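Local coordinates for glyoxalase-related enzyme, AraC type (Clostridium phytofermentans, PDB 3BT3) that is of unknown function, but carries a glyoxalase-like fold of the VOC superfamily and, as an AraC-type protein, may sense a ligand in transcription regulation, at the interface of chains A and B. Coordinates in Å, arbitrary orientation; residue numbers count along the deposited sequence, not the author numbering. Chains: chain A/B, Glyoxalase-related enzyme, AraC type.

Contact 1: the interface of chains A and B. Residues chain A 43, 45, 65, 79, 96, 98; chain B 15, 18, 20, 23.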
ATOM      1  N   LEU A  43      -6.630 -11.997 -11.916  1.00 32.13           N
ATOM      2  CA  LEU A  43      -5.202 -11.886 -11.677  1.00 28.87           C
ATOM      3  C   LEU A  43      -4.562 -13.174 -11.180  1.00 29.18           C
ATOM      4  O   LEU A  43      -3.339 -13.268 -11.093  1.00 27.86           O
ATOM      5  CB  LEU A  43      -4.915 -10.763 -10.680  1.00 28.87           C
ATOM      6  CG  LEU A  43      -5.209  -9.335 -11.141  1.00 29.41           C
ATOM      7  CD1 LEU A  43      -4.643  -8.360 -10.110  1.00 25.99           C
ATOM      8  CD2 LEU A  43      -4.587  -9.081 -12.518  1.00 26.41           C
ATOM      9  N   TRP A  45      -4.827 -14.415  -8.149  1.00 24.89           N
ATOM     10  CA  TRP A  45      -4.410 -14.263  -6.758  1.00 26.06           C
ATOM     11  C   TRP A  45      -5.283 -15.118  -5.830  1.00 27.13           C
ATOM     12  O   TRP A  45      -6.191 -15.810  -6.275  1.00 27.25           O
ATOM     13  CB  TRP A  45      -4.524 -12.798  -6.337  1.00 24.59           C
ATOM     14  CG  TRP A  45      -3.488 -11.901  -6.920  1.00 27.18           C
ATOM     15  CD1 TRP A  45      -2.894 -12.015  -8.148  1.00 26.75           C
ATOM     16  CD2 TRP A  45      -2.969 -10.702  -6.332  1.00 26.16           C
ATOM     17  NE1 TRP A  45      -2.040 -10.959  -8.357  1.00 27.42           N
ATOM     18  CE2 TRP A  45      -2.069 -10.137  -7.260  1.00 25.12           C
ATOM     19  CE3 TRP A  45      -3.179 -10.048  -5.109  1.00 26.84           C
ATOM     20  CZ2 TRP A  45      -1.383  -8.948  -7.007  1.00 24.99           C
ATOM     21  CZ3 TRP A  45      -2.497  -8.868  -4.857  1.00 26.18           C
ATOM     22  CH2 TRP A  45      -1.608  -8.329  -5.803  1.00 26.53           C
ATOM     23  N   ASP A  65      -0.740 -12.408  -3.813  1.00 35.20           N
ATOM     24  CA  ASP A  65      -0.329 -13.088  -5.030  1.00 38.66           C
ATOM     25  C   ASP A  65       0.088 -14.544  -4.841  1.00 39.47           C
ATOM     26  O   ASP A  65      -0.062 -15.345  -5.754  1.00 39.85           O
ATOM     27  CB  ASP A  65       0.781 -12.297  -5.732  1.00 40.35           C
ATOM     28  CG  ASP A  65       1.956 -11.994  -4.818  1.00 44.87           C
ATOM     29  OD1 ASP A  65       1.798 -11.209  -3.850  1.00 46.29           O
ATOM     30  OD2 ASP A  65       3.046 -12.545  -5.072  1.00 46.05           O
ATOM     31  N   ARG A  79       2.504  -8.927   1.668  1.00 48.18           N
ATOM     32  CA  ARG A  79       2.652  -7.950   0.598  1.00 46.23           C
ATOM     33  C   ARG A  79       1.441  -7.883  -0.332  1.00 43.33           C
ATOM     34  O   ARG A  79       1.572  -7.523  -1.497  1.00 43.38           O
ATOM     35  CB  ARG A  79       3.906  -8.246  -0.226  1.00 48.23           C
ATOM     36  CG  ARG A  79       3.833  -9.521  -1.038  1.00 51.49           C
ATOM     37  CD  ARG A  79       4.758  -9.410  -2.231  1.00 55.09           C
ATOM     38  NE  ARG A  79       6.113  -9.074  -1.816  1.00 56.98           N
ATOM     39  CZ  ARG A  79       7.091  -9.962  -1.665  1.00 59.01           C
ATOM     40  NH1 ARG A  79       6.868 -11.250  -1.904  1.00 57.53           N
ATOM     41  NH2 ARG A  79       8.290  -9.562  -1.261  1.00 58.82           N
ATOM     42  N   MET A  96       2.794  -1.799  -8.326  1.00 30.77           N
ATOM     43  CA  MET A  96       3.679  -2.913  -8.037  1.00 32.36           C
ATOM     44  C   MET A  96       4.630  -3.393  -9.126  1.00 32.50           C
ATOM     45  O   MET A  96       4.285  -3.472 -10.303  1.00 34.61           O
ATOM     46  CB  MET A  96       2.856  -4.088  -7.463  1.00 30.14           C
ATOM     47  CG  MET A  96       1.686  -4.615  -8.300  1.00 31.08           C
ATOM     48  SD  MET A  96       0.548  -5.747  -7.346  1.00 26.69           S
ATOM     49  CE  MET A  96      -0.828  -4.730  -7.217  1.00 26.26           C
ATOM     50  N   ILE A  98       6.688  -6.126 -11.020  1.00 33.68           N
ATOM     51  CA  ILE A  98       6.523  -7.542 -11.294  1.00 35.62           C
ATOM     52  C   ILE A  98       7.530  -8.084 -12.292  1.00 37.01           C
ATOM     53  O   ILE A  98       8.351  -7.356 -12.852  1.00 36.82           O
ATOM     54  CB  ILE A  98       5.126  -7.869 -11.843  1.00 36.93           C
ATOM     55  CG1 ILE A  98       4.985  -7.317 -13.256  1.00 38.34           C
ATOM     56  CG2 ILE A  98       4.054  -7.296 -10.936  1.00 37.51           C
ATOM     57  CD1 ILE A  98       3.775  -7.848 -13.980  1.00 42.63           C
TER
ATOM     58  N   GLU B  15      -1.219 -16.930  -9.743  1.00 61.52           N
ATOM     59  CA  GLU B  15      -1.296 -16.489 -11.169  1.00 60.11           C
ATOM     60  C   GLU B  15      -0.641 -17.504 -12.100  1.00 59.76           C
ATOM     61  O   GLU B  15      -0.613 -18.704 -11.804  1.00 60.91           O
ATOM     62  CB  GLU B  15      -0.616 -15.131 -11.336  1.00 58.63           C
ATOM     63  CG  GLU B  15       0.754 -15.013 -10.701  1.00 55.80           C
ATOM     64  CD  GLU B  15       0.694 -14.730  -9.213  1.00 54.89           C
ATOM     65  OE1 GLU B  15       1.753 -14.436  -8.619  1.00 55.95           O
ATOM     66  OE2 GLU B  15      -0.405 -14.800  -8.630  1.00 53.27           O
ATOM     67  N   TYR B  18       3.799 -15.073 -14.010  1.00 38.16           N
ATOM     68  CA  TYR B  18       4.294 -13.844 -13.407  1.00 36.06           C
ATOM     69  C   TYR B  18       4.262 -13.845 -11.880  1.00 35.33           C
ATOM     70  O   TYR B  18       3.460 -14.539 -11.265  1.00 36.35           O
ATOM     71  CB  TYR B  18       3.497 -12.653 -13.946  1.00 33.47           C
ATOM     72  CG  TYR B  18       2.195 -12.385 -13.222  1.00 32.64           C
ATOM     73  CD1 TYR B  18       2.176 -11.635 -12.040  1.00 31.97           C
ATOM     74  CD2 TYR B  18       0.986 -12.875 -13.713  1.00 30.73           C
ATOM     75  CE1 TYR B  18       0.989 -11.381 -11.369  1.00 31.21           C
ATOM     76  CE2 TYR B  18      -0.211 -12.626 -13.046  1.00 30.90           C
ATOM     77  CZ  TYR B  18      -0.201 -11.879 -11.877  1.00 31.24           C
ATOM     78  OH  TYR B  18      -1.372 -11.624 -11.214  1.00 30.95           O
ATOM     79  N   VAL B  20       4.807 -11.202  -8.205  1.00 33.16           N
ATOM     80  CA  VAL B  20       4.905  -9.854  -7.674  1.00 32.43           C
ATOM     81  C   VAL B  20       6.213  -9.729  -6.899  1.00 32.94           C
ATOM     82  O   VAL B  20       6.465 -10.507  -5.984  1.00 31.66           O
ATOM     83  CB  VAL B  20       3.725  -9.546  -6.729  1.00 31.25           C
ATOM     84  CG1 VAL B  20       3.963  -8.225  -6.007  1.00 29.82           C
ATOM     85  CG2 VAL B  20       2.443  -9.480  -7.518  1.00 30.11           C
ATOM     86  N   ASN B  23       5.213  -4.594  -3.674  1.00 28.83           N
ATOM     87  CA  ASN B  23       3.886  -4.016  -3.687  1.00 27.59           C
ATOM     88  C   ASN B  23       3.715  -3.026  -2.544  1.00 27.40           C
ATOM     89  O   ASN B  23       2.891  -3.223  -1.657  1.00 28.12           O
ATOM     90  CB  ASN B  23       2.823  -5.118  -3.622  1.00 29.19           C
ATOM     91  CG  ASN B  23       1.397  -4.571  -3.658  1.00 31.30           C
ATOM     92  OD1 ASN B  23       1.092  -3.642  -4.400  1.00 31.94           O
ATOM     93  ND2 ASN B  23       0.516  -5.168  -2.868  1.00 34.34           N
TER
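The N-terminal arm of chain B, with its short strand 19-22, lies against chain A here, and B:Tyr18 meets A:Leu43 and A:Trp45 with its hydroxyl. The tyrosine OH donates to the backbone O of A:Leu43 at 2.6 Å, in the carbonyl plane and on a lone pair. The same OH accepts the indole N-H of A:Trp45, with NE1 at 3.0 Å. It sits at the edge of the indole, in the ring plane, although the bond is bent to 137° at the hydrogen. The phenol oxygen is thus gripped by two groups of chain A, and the two side chains cross at about a right angle. B:Glu15 belongs to the same arm, and its CG lies over the centre of the B:Tyr18 ring, steadying one face. Its carboxylate OE2 is 2.9 Å from the backbone O of A:Asp65. That pair would be a hydrogen bond only if the acid were protonated, so it is doubtful. The side-chain carboxylate of A:Asp65 is also near, which might favour a proton on one of the acids.

B:Val20 lays its CB and CG2 over one face of the A:Asp65 carboxylate, CB lying 3.6 Å from A:Asp65 CG. Its CG2 also touches CZ2 of the A:Trp45 indole at 3.9 Å. The other methyl, CG1, turns to the A:Arg79 chain at CD. The backbones of B:Val20 and A:Ile98 form an antiparallel bridge.

At the far end of the strand, B:Asn23 holds CG anti to its backbone N (chi1 -179°), which carries the amide between A:Met96 and A:Arg79. Its OD1 lies against the A:Met96 side chain, 3.6 Å from CE. The ND2 donates almost straight, 167° at the hydrogen, to A:Arg79 O at 2.9 Å, coming from above the carbonyl plane.

Contact 2: the interface of chains A and B. Residues chain A 19-24; chain B 95-98.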
ATOM      1  N   VAL A  19       9.820  -0.478  15.129  1.00 36.56           N
ATOM      2  CA  VAL A  19      10.099  -0.906  13.764  1.00 36.28           C
ATOM      3  C   VAL A  19       8.824  -1.277  13.039  1.00 34.48           C
ATOM      4  O   VAL A  19       7.874  -1.765  13.650  1.00 33.59           O
ATOM      5  CB  VAL A  19      11.015  -2.150  13.724  1.00 37.27           C
ATOM      6  CG1 VAL A  19      12.303  -1.875  14.469  1.00 38.36           C
ATOM      7  CG2 VAL A  19      10.291  -3.346  14.324  1.00 38.28           C
ATOM      8  N   VAL A  20       8.806  -1.052  11.733  1.00 33.06           N
ATOM      9  CA  VAL A  20       7.641  -1.400  10.943  1.00 32.30           C
ATOM     10  C   VAL A  20       7.828  -2.841  10.501  1.00 34.02           C
ATOM     11  O   VAL A  20       8.748  -3.150   9.750  1.00 35.74           O
ATOM     12  CB  VAL A  20       7.497  -0.485   9.706  1.00 29.31           C
ATOM     13  CG1 VAL A  20       6.337  -0.963   8.831  1.00 25.25           C
ATOM     14  CG2 VAL A  20       7.264   0.948  10.147  1.00 27.45           C
ATOM     15  N   ARG A  21       6.969  -3.728  10.981  1.00 36.15           N
ATOM     16  CA  ARG A  21       7.072  -5.132  10.622  1.00 38.37           C
ATOM     17  C   ARG A  21       6.430  -5.419   9.271  1.00 38.37           C
ATOM     18  O   ARG A  21       7.001  -6.132   8.445  1.00 39.27           O
ATOM     19  CB  ARG A  21       6.422  -5.992  11.704  1.00 42.01           C
ATOM     20  CG  ARG A  21       7.355  -7.015  12.333  1.00 47.35           C
ATOM     21  CD  ARG A  21       8.691  -6.390  12.721  1.00 51.98           C
ATOM     22  NE  ARG A  21       9.510  -7.284  13.539  1.00 54.45           N
ATOM     23  CZ  ARG A  21      10.789  -7.066  13.836  1.00 55.83           C
ATOM     24  NH1 ARG A  21      11.407  -5.986  13.379  1.00 57.06           N
ATOM     25  NH2 ARG A  21      11.451  -7.923  14.603  1.00 56.99           N
ATOM     26  N   GLU A  22       5.244  -4.867   9.040  1.00 36.93           N
ATOM     27  CA  GLU A  22       4.548  -5.081   7.777  1.00 35.18           C
ATOM     28  C   GLU A  22       3.846  -3.818   7.345  1.00 33.58           C
ATOM     29  O   GLU A  22       3.471  -2.994   8.179  1.00 32.50           O
ATOM     30  CB  GLU A  22       3.514  -6.203   7.899  1.00 35.66           C
ATOM     31  CG  GLU A  22       4.089  -7.532   8.348  1.00 42.05           C
ATOM     32  CD  GLU A  22       3.124  -8.693   8.152  1.00 44.60           C
ATOM     33  OE1 GLU A  22       1.930  -8.547   8.501  1.00 44.58           O
ATOM     34  OE2 GLU A  22       3.568  -9.756   7.658  1.00 45.44           O
ATOM     35  N   ASN A  23       3.666  -3.667   6.038  1.00 31.61           N
ATOM     36  CA  ASN A  23       2.999  -2.493   5.512  1.00 31.31           C
ATOM     37  C   ASN A  23       2.367  -2.758   4.165  1.00 30.09           C
ATOM     38  O   ASN A  23       2.805  -2.218   3.162  1.00 31.34           O
ATOM     39  CB  ASN A  23       3.980  -1.324   5.394  1.00 31.74           C
ATOM     40  CG  ASN A  23       3.304  -0.049   4.941  1.00 34.30           C
ATOM     41  OD1 ASN A  23       2.189   0.251   5.362  1.00 38.09           O
ATOM     42  ND2 ASN A  23       3.975   0.715   4.093  1.00 36.45           N
ATOM     43  N   GLY A  24       1.334  -3.592   4.146  1.00 30.46           N
ATOM     44  CA  GLY A  24       0.652  -3.893   2.902  1.00 27.40           C
ATOM     45  C   GLY A  24      -0.323  -2.784   2.556  1.00 26.72           C
ATOM     46  O   GLY A  24      -0.924  -2.194   3.448  1.00 27.85           O
TER
ATOM     47  N   PHE B  95      -2.048   0.980   6.831  1.00 23.39           N
ATOM     48  CA  PHE B  95      -2.392   0.013   7.866  1.00 23.24           C
ATOM     49  C   PHE B  95      -1.121  -0.796   8.088  1.00 25.11           C
ATOM     50  O   PHE B  95      -0.858  -1.758   7.358  1.00 26.80           O
ATOM     51  CB  PHE B  95      -3.506  -0.899   7.361  1.00 23.80           C
ATOM     52  CG  PHE B  95      -4.031  -1.863   8.395  1.00 25.39           C
ATOM     53  CD1 PHE B  95      -4.634  -1.401   9.558  1.00 24.46           C
ATOM     54  CD2 PHE B  95      -3.985  -3.234   8.167  1.00 26.34           C
ATOM     55  CE1 PHE B  95      -5.191  -2.287  10.483  1.00 26.60           C
ATOM     56  CE2 PHE B  95      -4.539  -4.130   9.085  1.00 29.32           C
ATOM     57  CZ  PHE B  95      -5.145  -3.653  10.246  1.00 28.03           C
ATOM     58  N   MET B  96      -0.346  -0.403   9.098  1.00 25.20           N
ATOM     59  CA  MET B  96       0.941  -1.026   9.415  1.00 27.07           C
ATOM     60  C   MET B  96       1.050  -1.807  10.723  1.00 27.79           C
ATOM     61  O   MET B  96       0.629  -1.335  11.783  1.00 29.52           O
ATOM     62  CB  MET B  96       2.041   0.047   9.450  1.00 26.11           C
ATOM     63  CG  MET B  96       2.373   0.705   8.131  1.00 28.24           C
ATOM     64  SD  MET B  96       3.572   2.068   8.334  1.00 25.87           S
ATOM     65  CE  MET B  96       2.505   3.408   8.147  1.00 26.27           C
ATOM     66  N   MET B  97       1.649  -2.989  10.650  1.00 28.56           N
ATOM     67  CA  MET B  97       1.885  -3.785  11.849  1.00 30.62           C
ATOM     68  C   MET B  97       3.260  -3.331  12.355  1.00 31.20           C
ATOM     69  O   MET B  97       4.197  -3.210  11.570  1.00 30.29           O
ATOM     70  CB  MET B  97       1.937  -5.284  11.525  1.00 30.15           C
ATOM     71  CG  MET B  97       2.189  -6.174  12.760  1.00 31.29           C
ATOM     72  SD  MET B  97       2.647  -7.907  12.405  1.00 32.01           S
ATOM     73  CE  MET B  97       1.189  -8.488  11.567  1.00 31.28           C
ATOM     74  N   ILE B  98       3.387  -3.062  13.648  1.00 32.92           N
ATOM     75  CA  ILE B  98       4.677  -2.631  14.184  1.00 34.73           C
ATOM     76  C   ILE B  98       5.013  -3.233  15.547  1.00 35.91           C
ATOM     77  O   ILE B  98       4.184  -3.886  16.182  1.00 36.24           O
ATOM     78  CB  ILE B  98       4.734  -1.099  14.351  1.00 35.19           C
ATOM     79  CG1 ILE B  98       3.708  -0.656  15.394  1.00 34.66           C
ATOM     80  CG2 ILE B  98       4.469  -0.407  13.024  1.00 36.24           C
ATOM     81  CD1 ILE B  98       3.813   0.815  15.748  1.00 36.87           C
TER
HETATM   82  O   HOH W   1      -0.662   0.304   4.758  1.00 38.49           O
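B:Met97 O receives two backbone N-H groups, from A:Arg21 at 2.9 Å to its N and from A:Glu22 at 3.2 Å to its N. Both come from the same face of the carbonyl plane. The bond from A:Glu22 is the straighter, 168° at the hydrogen against 138°. In return B:Met97 N donates to A:Glu22 O at 3.1 Å. The doubled acceptor marks an irregular spot in the antiparallel pairing, resembling a beta bulge. A:Val20 and B:Ile98 continue the pairing, with CG2 of the isoleucine against the valine CA.

Side chains follow the backbone. A:Glu22 and B:Met97 lie side by side and point the same way. The methionine starts anti to its backbone N (chi1 180°) and then bends at chi3, which brings its methyl CE to the glutamate carboxylate, 3.9 Å from CD. A:Asn23 runs alongside B:Met96, its amide oxygen turned to the methionine chain; the approach of OD1 to CG is too close to be trusted.

Further out, water 1 links the residues just past strand 19-22 of chain A to B:Phe95 within strand 92-99 of chain B. It lies 2.9 Å from OD1 of A:Asn23 and 2.8 Å from O of A:Gly24. B:Phe95 N also bonds to it, so the water bridges the two chains where direct pairing stops. In the fold, strand 19-22 of chain A is added in antiparallel fashion along strand 92-99 of chain B.

The centres of contact 1 and contact 2 are about 19 Å apart. They are not exact twins and share no residue of the same chain; they are parts of the two symmetry-related halves of the interface. Both use strand 19-22 of one chain and strand 92-99 of the other. Residues 20, 23, 96 and 98 recur with the chains exchanged. Contact 1 shows mainly what the arm's side chains meet, and contact 2 shows the backbone pairing. Each subunit therefore gives its N-terminal strand to its partner. This reciprocal exchange suggests a genuine dimer, though the structure alone does not show that it forms in solution.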